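PDB 4GB7: 6-aminohexanoate-dimer hydrolase from Bacillus anthracis, which probably hydrolyses the amide bond of the 6-aminohexanoate dimer with an active-site serine, as in other enzymes of the serine beta-lactamase fold. Local coordinates for residues H59-T64 against N286-T291; F63-D68 against E293-Q298; K384-I389 against H416-P421. One frame throughout, in Å; residues are numbered along the deposited sequence. Where two conformers were deposited one is given.

Contact 1 of 3, residues H59-T64 against N286-T291; sequences HMKEFT and NAYYVT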
loop_
_atom_site.group_PDB
_atom_site.type_symbol
_atom_site.label_atom_id
_atom_site.label_comp_id
_atom_site.label_asym_id
_atom_site.label_seq_id
_atom_site.Cartn_x
_atom_site.Cartn_y
_atom_site.Cartn_z
ATOM N N HIS A 59 -8.470 -12.822 5.955
ATOM C CA HIS A 59 -9.728 -13.371 5.398
ATOM C C HIS A 59 -10.674 -12.294 4.951
ATOM O O HIS A 59 -11.899 -12.428 5.134
ATOM C CB HIS A 59 -10.458 -14.191 6.456
ATOM C CG HIS A 59 -9.667 -15.389 6.985
ATOM N ND1 HIS A 59 -8.788 -15.292 7.992
ATOM C CD2 HIS A 59 -9.699 -16.726 6.625
ATOM C CE1 HIS A 59 -8.276 -16.531 8.268
ATOM N NE2 HIS A 59 -8.833 -17.399 7.436
HETATM N N MSE A 60 -10.166 -11.230 4.352
HETATM C CA MSE A 60 -11.018 -10.057 4.109
HETATM C C MSE A 60 -12.205 -10.395 3.203
HETATM O O MSE A 60 -13.354 -9.921 3.422
HETATM C CB MSE A 60 -10.202 -8.867 3.567
HETATM C CG MSE A 60 -9.385 -8.084 4.602
HETATM SE SE MSE A 60 -10.426 -7.175 5.965
HETATM C CE MSE A 60 -11.112 -5.690 4.945
ATOM N N LYS A 61 -11.977 -11.254 2.221
ATOM C CA LYS A 61 -13.060 -11.601 1.307
ATOM C C LYS A 61 -14.207 -12.373 1.993
ATOM O O LYS A 61 -15.266 -12.516 1.414
ATOM C CB LYS A 61 -12.548 -12.391 0.121
ATOM C CG LYS A 61 -11.868 -13.708 0.459
ATOM C CD LYS A 61 -11.551 -14.483 -0.801
ATOM C CE LYS A 61 -10.557 -15.582 -0.516
ATOM N NZ LYS A 61 -10.085 -16.215 -1.780
ATOM N N GLU A 62 -13.992 -12.921 3.187
ATOM C CA GLU A 62 -15.104 -13.551 3.942
ATOM C C GLU A 62 -15.935 -12.576 4.773
ATOM O O GLU A 62 -16.943 -12.965 5.347
ATOM C CB GLU A 62 -14.568 -14.656 4.859
ATOM C CG GLU A 62 -13.807 -15.739 4.135
ATOM C CD GLU A 62 -13.514 -16.919 5.030
ATOM O OE1 GLU A 62 -14.359 -17.251 5.918
ATOM O OE2 GLU A 62 -12.396 -17.467 4.879
ATOM N N PHE A 63 -15.554 -11.304 4.757
ATOM C CA PHE A 63 -16.057 -10.277 5.650
ATOM C C PHE A 63 -16.675 -9.110 4.866
ATOM O O PHE A 63 -17.483 -8.369 5.395
ATOM C CB PHE A 63 -14.822 -9.822 6.509
ATOM C CG PHE A 63 -15.108 -8.749 7.488
ATOM C CD1 PHE A 63 -15.886 -8.999 8.589
ATOM C CD2 PHE A 63 -14.575 -7.483 7.324
ATOM C CE1 PHE A 63 -16.150 -8.008 9.518
ATOM C CE2 PHE A 63 -14.837 -6.482 8.236
ATOM C CZ PHE A 63 -15.629 -6.751 9.338
ATOM N N THR A 64 -16.331 -8.991 3.591
ATOM C CA THR A 64 -16.603 -7.792 2.809
ATOM C C THR A 64 -16.962 -8.161 1.369
ATOM O O THR A 64 -16.734 -9.276 0.907
ATOM C CB THR A 64 -15.321 -6.902 2.685
ATOM O OG1 THR A 64 -14.309 -7.654 1.997
ATOM C CG2 THR A 64 -14.789 -6.478 3.990
ATOM N N ASN A 286 -4.654 -14.896 -7.724
ATOM C CA ASN A 286 -5.470 -13.704 -7.829
ATOM C C ASN A 286 -5.204 -12.772 -6.642
ATOM O O ASN A 286 -4.817 -13.200 -5.531
ATOM C CB ASN A 286 -6.970 -14.049 -7.863
ATOM C CG ASN A 286 -7.395 -14.796 -9.116
ATOM O OD1 ASN A 286 -6.736 -14.759 -10.146
ATOM N ND2 ASN A 286 -8.492 -15.517 -9.003
ATOM N N ALA A 287 -5.455 -11.503 -6.865
ATOM C CA ALA A 287 -5.610 -10.560 -5.782
ATOM C C ALA A 287 -7.095 -10.152 -5.770
ATOM O O ALA A 287 -7.916 -10.687 -6.545
ATOM C CB ALA A 287 -4.664 -9.363 -5.921
ATOM N N TYR A 288 -7.457 -9.289 -4.859
ATOM C CA TYR A 288 -8.797 -8.712 -4.844
ATOM C C TYR A 288 -8.817 -7.393 -4.098
ATOM O O TYR A 288 -7.972 -7.156 -3.201
ATOM C CB TYR A 288 -9.824 -9.678 -4.266
ATOM C CG TYR A 288 -9.650 -10.095 -2.826
ATOM C CD1 TYR A 288 -10.063 -9.264 -1.745
ATOM C CD2 TYR A 288 -9.138 -11.353 -2.532
ATOM C CE1 TYR A 288 -9.922 -9.722 -0.418
ATOM C CE2 TYR A 288 -9.019 -11.794 -1.232
ATOM C CZ TYR A 288 -9.436 -10.970 -0.181
ATOM O OH TYR A 288 -9.357 -11.379 1.140
ATOM N N TYR A 289 -9.747 -6.522 -4.498
ATOM C CA TYR A 289 -10.019 -5.294 -3.785
ATOM C C TYR A 289 -11.302 -5.383 -2.980
ATOM O O TYR A 289 -12.344 -5.788 -3.507
ATOM C CB TYR A 289 -10.270 -4.123 -4.738
ATOM C CG TYR A 289 -9.054 -3.409 -5.257
ATOM C CD1 TYR A 289 -8.413 -2.411 -4.497
ATOM C CD2 TYR A 289 -8.545 -3.704 -6.524
ATOM C CE1 TYR A 289 -7.298 -1.746 -4.984
ATOM C CE2 TYR A 289 -7.444 -3.022 -7.009
ATOM C CZ TYR A 289 -6.837 -2.041 -6.270
ATOM O OH TYR A 289 -5.724 -1.425 -6.836
ATOM N N VAL A 290 -11.223 -4.967 -1.717
ATOM C CA VAL A 290 -12.421 -4.652 -0.957
ATOM C C VAL A 290 -13.103 -3.472 -1.642
ATOM O O VAL A 290 -12.444 -2.529 -2.094
ATOM C CB VAL A 290 -12.085 -4.360 0.500
ATOM C CG1 VAL A 290 -13.259 -3.736 1.235
ATOM C CG2 VAL A 290 -11.561 -5.661 1.152
ATOM N N THR A 291 -14.432 -3.516 -1.660
ATOM C CA THR A 291 -15.210 -2.439 -2.296
ATOM C C THR A 291 -16.259 -1.833 -1.353
ATOM O O THR A 291 -16.604 -2.414 -0.346
ATOM C CB THR A 291 -15.937 -2.931 -3.573
ATOM O OG1 THR A 291 -17.081 -3.739 -3.210
ATOM C CG2 THR A 291 -14.986 -3.723 -4.505
#

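Contact 2 of 3, residues F63-D68 against E293-Q298; sequences FTLIND and ETKIEQ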
loop_
_atom_site.group_PDB
_atom_site.type_symbol
_atom_site.label_atom_id
_atom_site.label_comp_id
_atom_site.label_asym_id
_atom_site.label_seq_id
_atom_site.Cartn_x
_atom_site.Cartn_y
_atom_site.Cartn_z
ATOM N N PHE A 63 -15.554 -11.304 4.757
ATOM C CA PHE A 63 -16.057 -10.277 5.650
ATOM C C PHE A 63 -16.675 -9.110 4.866
ATOM O O PHE A 63 -17.483 -8.369 5.395
ATOM C CB PHE A 63 -14.822 -9.822 6.509
ATOM C CG PHE A 63 -15.108 -8.749 7.488
ATOM C CD1 PHE A 63 -15.886 -8.999 8.589
ATOM C CD2 PHE A 63 -14.575 -7.483 7.324
ATOM C CE1 PHE A 63 -16.150 -8.008 9.518
ATOM C CE2 PHE A 63 -14.837 -6.482 8.236
ATOM C CZ PHE A 63 -15.629 -6.751 9.338
ATOM N N THR A 64 -16.331 -8.991 3.591
ATOM C CA THR A 64 -16.603 -7.792 2.809
ATOM C C THR A 64 -16.962 -8.161 1.369
ATOM O O THR A 64 -16.734 -9.276 0.907
ATOM C CB THR A 64 -15.321 -6.902 2.685
ATOM O OG1 THR A 64 -14.309 -7.654 1.997
ATOM C CG2 THR A 64 -14.789 -6.478 3.990
ATOM N N LEU A 65 -17.445 -7.166 0.642
ATOM C CA LEU A 65 -17.610 -7.248 -0.790
ATOM C C LEU A 65 -16.273 -7.006 -1.493
ATOM O O LEU A 65 -15.499 -6.135 -1.077
ATOM C CB LEU A 65 -18.589 -6.173 -1.241
ATOM C CG LEU A 65 -20.020 -6.206 -0.642
ATOM C CD1 LEU A 65 -20.797 -5.041 -1.264
ATOM C CD2 LEU A 65 -20.672 -7.578 -0.849
ATOM N N ILE A 66 -16.036 -7.756 -2.578
ATOM C CA ILE A 66 -14.748 -7.710 -3.296
ATOM C C ILE A 66 -14.932 -7.733 -4.808
ATOM O O ILE A 66 -15.942 -8.224 -5.328
ATOM C CB ILE A 66 -13.804 -8.840 -2.898
ATOM C CG1 ILE A 66 -14.311 -10.218 -3.347
ATOM C CG2 ILE A 66 -13.554 -8.816 -1.400
ATOM C CD1 ILE A 66 -13.238 -11.299 -3.400
ATOM N N ASN A 67 -13.939 -7.180 -5.500
ATOM C CA ASN A 67 -13.753 -7.354 -6.915
ATOM C C ASN A 67 -12.444 -8.069 -7.126
ATOM O O ASN A 67 -11.388 -7.614 -6.646
ATOM C CB ASN A 67 -13.620 -6.019 -7.636
ATOM C CG ASN A 67 -14.882 -5.239 -7.667
ATOM O OD1 ASN A 67 -15.951 -5.738 -7.338
ATOM N ND2 ASN A 67 -14.779 -3.985 -8.135
ATOM N N ASP A 68 -12.506 -9.177 -7.838
ATOM C CA ASP A 68 -11.303 -9.958 -8.104
ATOM C C ASP A 68 -10.324 -9.239 -9.028
ATOM O O ASP A 68 -10.740 -8.582 -10.020
ATOM C CB ASP A 68 -11.659 -11.302 -8.724
ATOM C CG ASP A 68 -12.261 -12.275 -7.761
ATOM O OD1 ASP A 68 -12.054 -12.217 -6.538
ATOM O OD2 ASP A 68 -12.936 -13.175 -8.299
ATOM N N GLU A 293 -20.475 -0.620 -1.288
ATOM C CA GLU A 293 -21.677 -1.371 -1.640
ATOM C C GLU A 293 -22.007 -1.219 -3.119
ATOM O O GLU A 293 -22.782 -2.013 -3.661
ATOM C CB GLU A 293 -22.844 -0.884 -0.833
ATOM C CG GLU A 293 -22.811 -1.202 0.631
ATOM C CD GLU A 293 -23.810 -0.327 1.377
ATOM O OE1 GLU A 293 -23.504 0.867 1.721
ATOM O OE2 GLU A 293 -24.926 -0.848 1.591
ATOM N N THR A 294 -21.423 -0.206 -3.761
ATOM C CA THR A 294 -21.577 -0.015 -5.191
ATOM C C THR A 294 -20.511 -0.689 -6.050
ATOM O O THR A 294 -20.471 -0.507 -7.262
ATOM C CB THR A 294 -21.770 1.470 -5.562
ATOM O OG1 THR A 294 -20.557 2.213 -5.451
ATOM C CG2 THR A 294 -22.894 2.078 -4.728
ATOM N N LYS A 295 -19.701 -1.545 -5.417
ATOM C CA LYS A 295 -18.612 -2.280 -6.077
ATOM C C LYS A 295 -17.487 -1.374 -6.605
ATOM O O LYS A 295 -16.676 -1.767 -7.483
ATOM C CB LYS A 295 -19.136 -3.245 -7.150
ATOM C CG LYS A 295 -20.188 -4.235 -6.668
ATOM C CD LYS A 295 -19.759 -5.045 -5.419
ATOM C CE LYS A 295 -18.337 -5.693 -5.418
ATOM N NZ LYS A 295 -18.243 -6.868 -6.365
ATOM N N ILE A 296 -17.397 -0.181 -6.014
ATOM C CA ILE A 296 -16.236 0.685 -6.225
ATOM C C ILE A 296 -15.154 0.295 -5.239
ATOM O O ILE A 296 -15.374 0.274 -4.017
ATOM C CB ILE A 296 -16.596 2.180 -6.072
ATOM C CG1 ILE A 296 -17.561 2.632 -7.173
ATOM C CG2 ILE A 296 -15.356 3.051 -6.069
ATOM C CD1 ILE A 296 -17.085 2.452 -8.589
ATOM N N GLU A 297 -13.950 0.052 -5.767
ATOM C CA GLU A 297 -12.860 -0.434 -4.945
ATOM C C GLU A 297 -12.318 0.670 -4.013
ATOM O O GLU A 297 -12.296 1.830 -4.379
ATOM C CB GLU A 297 -11.675 -0.919 -5.794
ATOM C CG GLU A 297 -12.001 -2.001 -6.819
ATOM C CD GLU A 297 -12.460 -1.515 -8.160
ATOM O OE1 GLU A 297 -12.768 -0.306 -8.315
ATOM O OE2 GLU A 297 -12.600 -2.415 -9.044
ATOM N N GLN A 298 -11.902 0.282 -2.800
ATOM C CA GLN A 298 -11.040 1.120 -1.967
ATOM C C GLN A 298 -9.659 1.129 -2.595
ATOM O O GLN A 298 -8.827 0.307 -2.227
ATOM C CB GLN A 298 -10.869 0.523 -0.558
ATOM C CG GLN A 298 -12.118 0.498 0.254
ATOM C CD GLN A 298 -11.902 -0.186 1.574
ATOM O OE1 GLN A 298 -10.844 -0.779 1.813
ATOM N NE2 GLN A 298 -12.905 -0.147 2.414
#

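Contact 3 of 3, residues K384-I389 against H416-P421; sequences KAKMVI and HLEKLP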
loop_
_atom_site.group_PDB
_atom_site.type_symbol
_atom_site.label_atom_id
_atom_site.label_comp_id
_atom_site.label_asym_id
_atom_site.label_seq_id
_atom_site.Cartn_x
_atom_site.Cartn_y
_atom_site.Cartn_z
ATOM N N LYS A 384 20.214 -0.288 -4.153
ATOM C CA LYS A 384 21.660 -0.405 -3.997
ATOM C C LYS A 384 22.027 -1.897 -3.846
ATOM O O LYS A 384 22.981 -2.369 -4.483
ATOM C CB LYS A 384 22.175 0.386 -2.790
ATOM C CG LYS A 384 23.691 0.432 -2.667
ATOM C CD LYS A 384 24.154 1.344 -1.548
ATOM C CE LYS A 384 25.652 1.564 -1.571
ATOM N NZ LYS A 384 26.270 0.543 -0.692
ATOM N N ALA A 385 21.307 -2.585 -2.957
ATOM C CA ALA A 385 21.519 -4.007 -2.707
ATOM C C ALA A 385 20.693 -4.923 -3.580
ATOM O O ALA A 385 20.794 -6.158 -3.463
ATOM C CB ALA A 385 21.330 -4.348 -1.245
ATOM N N LYS A 386 19.881 -4.344 -4.457
ATOM C CA LYS A 386 19.020 -5.113 -5.334
ATOM C C LYS A 386 18.137 -6.072 -4.510
ATOM O O LYS A 386 18.122 -7.265 -4.752
ATOM C CB LYS A 386 19.897 -5.830 -6.382
ATOM C CG LYS A 386 20.648 -4.852 -7.286
ATOM C CD LYS A 386 22.062 -5.321 -7.633
ATOM C CE LYS A 386 23.053 -5.246 -6.458
ATOM N NZ LYS A 386 23.649 -6.580 -6.101
HETATM N N MSE A 387 17.452 -5.529 -3.499
HETATM C CA MSE A 387 16.665 -6.302 -2.563
HETATM C C MSE A 387 15.248 -5.781 -2.487
HETATM O O MSE A 387 14.998 -4.567 -2.576
HETATM C CB MSE A 387 17.319 -6.274 -1.179
HETATM C CG MSE A 387 16.643 -7.121 -0.192
HETATM SE SE MSE A 387 17.345 -6.911 1.627
HETATM C CE MSE A 387 16.665 -5.058 1.735
ATOM N N VAL A 388 14.314 -6.717 -2.439
ATOM C CA VAL A 388 12.894 -6.434 -2.180
ATOM C C VAL A 388 12.512 -7.118 -0.864
ATOM O O VAL A 388 12.798 -8.310 -0.671
ATOM C CB VAL A 388 12.009 -6.969 -3.301
ATOM C CG1 VAL A 388 10.506 -6.784 -3.002
ATOM C CG2 VAL A 388 12.395 -6.337 -4.626
ATOM N N ILE A 389 11.799 -6.389 0.000
ATOM C CA ILE A 389 11.188 -6.980 1.183
ATOM C C ILE A 389 9.691 -6.705 1.159
ATOM O O ILE A 389 9.254 -5.576 0.918
ATOM C CB ILE A 389 11.828 -6.499 2.471
ATOM C CG1 ILE A 389 13.310 -6.983 2.539
ATOM C CG2 ILE A 389 11.027 -6.873 3.712
ATOM C CD1 ILE A 389 14.010 -6.601 3.825
ATOM N N HIS A 416 24.151 -7.679 5.063
ATOM C CA HIS A 416 24.463 -9.096 5.262
ATOM C C HIS A 416 24.435 -9.899 3.975
ATOM O O HIS A 416 25.373 -10.654 3.688
ATOM C CB HIS A 416 23.535 -9.679 6.295
ATOM C CG HIS A 416 23.687 -11.157 6.480
ATOM N ND1 HIS A 416 24.672 -11.697 7.223
ATOM C CD2 HIS A 416 22.932 -12.196 6.008
ATOM C CE1 HIS A 416 24.545 -13.032 7.227
ATOM N NE2 HIS A 416 23.475 -13.341 6.478
ATOM N N LEU A 417 23.390 -9.717 3.172
ATOM C CA LEU A 417 23.234 -10.423 1.909
ATOM C C LEU A 417 24.289 -9.983 0.893
ATOM O O LEU A 417 24.692 -10.763 0.022
ATOM C CB LEU A 417 21.813 -10.189 1.365
ATOM C CG LEU A 417 20.659 -10.801 2.169
ATOM C CD1 LEU A 417 19.357 -10.453 1.501
ATOM C CD2 LEU A 417 20.783 -12.312 2.365
ATOM N N GLU A 418 24.747 -8.736 0.997
ATOM C CA GLU A 418 25.782 -8.222 0.143
ATOM C C GLU A 418 27.181 -8.628 0.612
ATOM O O GLU A 418 28.138 -8.307 -0.034
ATOM C CB GLU A 418 25.661 -6.683 0.007
ATOM C CG GLU A 418 24.471 -6.171 -0.790
ATOM C CD GLU A 418 24.630 -6.389 -2.289
ATOM O OE1 GLU A 418 25.339 -5.586 -2.909
ATOM O OE2 GLU A 418 24.055 -7.358 -2.839
ATOM N N LYS A 419 27.267 -9.337 1.740
ATOM C CA LYS A 419 28.501 -9.809 2.359
ATOM C C LYS A 419 29.433 -8.679 2.750
ATOM O O LYS A 419 30.656 -8.784 2.586
ATOM C CB LYS A 419 29.171 -10.896 1.489
ATOM C CG LYS A 419 28.217 -12.072 1.241
ATOM C CD LYS A 419 28.904 -13.302 0.667
ATOM C CE LYS A 419 27.919 -14.301 0.093
ATOM N NZ LYS A 419 26.777 -14.587 1.005
ATOM N N LEU A 420 28.842 -7.590 3.253
ATOM C CA LEU A 420 29.574 -6.405 3.717
ATOM C C LEU A 420 29.879 -6.520 5.191
ATOM O O LEU A 420 29.155 -7.224 5.937
ATOM C CB LEU A 420 28.787 -5.131 3.416
ATOM C CG LEU A 420 28.442 -4.971 1.938
ATOM C CD1 LEU A 420 27.555 -3.738 1.716
ATOM C CD2 LEU A 420 29.740 -4.864 1.118
ATOM N N PRO A 421 30.966 -5.858 5.629
ATOM C CA PRO A 421 31.335 -5.948 7.070
ATOM C C PRO A 421 30.301 -5.312 8.018
ATOM O O PRO A 421 30.239 -5.674 9.197
ATOM C CB PRO A 421 32.661 -5.181 7.169
ATOM C CG PRO A 421 33.109 -4.936 5.789
ATOM C CD PRO A 421 32.018 -5.223 4.812
HETATM O O HOH W 1 25.478 -3.031 -2.202
#

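Contact 1 of 3, residues H59-T64 against N286-T291
Tyr288 reaches from strand 287-290 into the turn formed by residues 59-64, and the side chain of Lys61 lies across its ring. Followed outward, Lys61 begins with CB, which stands over the ring face 3.9 Å from the Tyr288 ring centroid, a CH-pi contact, and comes within 3.4 Å of Tyr288 CZ. With chi1 at 60°, CG sits between the backbone N and the carbonyl carbon, and it rests near Tyr288 OH and CZ. Beyond CG the chain is extended: CD passes Tyr288 CE2 at 3.7 Å, CE barely keeps touch with that atom, and NZ leads away to a long, weak ion pair with Glu134. A long aliphatic chain ending in a charge suits this place, since its methylenes cover the ring and its ammonium can reach solvent. The tyrosine hydroxyl accepts a hydrogen bond from the backbone, Lys61 N to Tyr288 OH at 2.8 Å, although the bond is bent to 141°. Met60, a selenomethionine, sets CB at the ring edge, while its CE, in the conformer described, meets Val290 CG2 at 3.8 Å. Thr64 crosses Val290 at about a right angle, its OG1 3.5 Å from Val290 CG2. The same OG1 turns back to Met60 O at 2.8 Å, arriving from above the carbonyl plane, on the face opposite to that used by Phe63 N. The chemistry implies a turn braced internally by hydroxyl and amide, and joined to the strand by one polar bond at the tip of a tyrosine whose ring is covered on one face by the methylenes of Lys61.

Contact 2 of 3, residues F63-D68 against E293-Q298
Asn67 and Lys295 hold each other through both ends of the asparagine amide. Lys295 NZ donates to Asn67 OD1 at 2.7 Å, almost straight in line with the C=O bond, and also to Ile66 O at 2.9 Å, where it stands well above the carbonyl plane. The ammonium thus lies close to two oxygens that are themselves near neighbours, and its positive charge probably eases their repulsion. On the other branch, Asn67 ND2 gives one bond to Lys295 O at 3.0 Å, tilted somewhat from the amide plane, and a straighter one to Glu297 OE2 at 2.8 Å (159°). This carboxylate oxygen lies in the asparagine amide plane, yet the amide meets it from above the carboxylate, the two planes being 86° apart. With an acceptor and a donor used together, the amide is fixed against a flip; asparagine suits the site because it offers both from a short stem.

Lys295 reaches its partners by folding back: chi2, chi3 and chi4 all bend, the last at -71°, so that NZ turns toward the strand. Glu297 has further partners, Arg262 in a salt bridge and Ala270 N, which hold its carboxylate in position for Asn67. Farther out, Leu65 CD1 packs on Glu293 CA at 3.8 Å, while Leu65 CB lies beside Lys295 CE; Glu293 itself turns its carboxylate away to Arg220.

Here the loop that connects the neighbouring strands 287-290 and 303-305 is tied to 66-69, the outermost strand of their four-stranded antiparallel sheet, by side-chain-to-backbone and side-chain-to-side-chain bonds.

Contact 3 of 3, residues K384-I389 against H416-P421
A weak salt bridge joins Lys386 and Glu418, linking the turn before strand 387-393 to the end of helix 402-417. In the conformer described, Lys386 NZ stands 3.4 Å from Glu418 OE2, and the two side chains cross at about a right angle. Each has a stronger partner on strand 110-117 or just after it: Lys386 NZ bonds to Asn118 OD1, and Glu418 OE2 to His117 NE2. The carboxylate is therefore shared between a lysine and a histidine, which would favour its ionised form. Its bend at chi2 (-74°) swings CD back over Ala385 instead of out along the chain.

A water adds a second polar path. It donates to Glu418 OE1 at 2.7 Å and, weakly, to Lys384 O at 3.4 Å, so both carboxylate oxygens are engaged.

The apolar contacts are two. Ala385 CB touches Glu418 CG at 3.7 Å, and a small residue suits this place because the backbones come close here, Ala385 and Glu418 having CA atoms 6.6 Å apart. Deeper in, the selenium of Met387, a selenomethionine, meets Leu417 CD1 at 4.1 Å. The same Met387 lies against Ile413 and Ala414 of the helix, and Leu417 against Val115.

Two local motifs frame the contact: a G1 beta bulge, in which Lys386 and Met387 both face Asp382, and a Schellman motif that closes the helix, with Lys419 taking positive phi. The first lies at the start of a strand of the five-stranded antiparallel sheet and the second at the end of the C-terminal helix; the packing of that helix on that sheet is characteristic of the serine beta-lactamase fold.

How the contacts relate
Contacts 1 and 2 form one continuous region, their centres about 7 Å apart: they share Phe63 and Thr64, and strand 287-290 of contact 1 and strand 66-69 of contact 2 are neighbours in the small antiparallel sheet. Probable backbone hydrogen bonds, Thr291 N to Leu65 O and Asn67 N to Tyr289 O, each 2.9 Å, join them, and Tyr289 CB packs on Glu297 CG. Contact 3 belongs to the larger five-stranded sheet, its centre about 34 Å from that of contact 1 and 38 Å from that of contact 2, which lies on the opposite side of the chain's centre. The probable catalytic serine, Ser140 with Lys143 and Tyr249, belongs to none of the three.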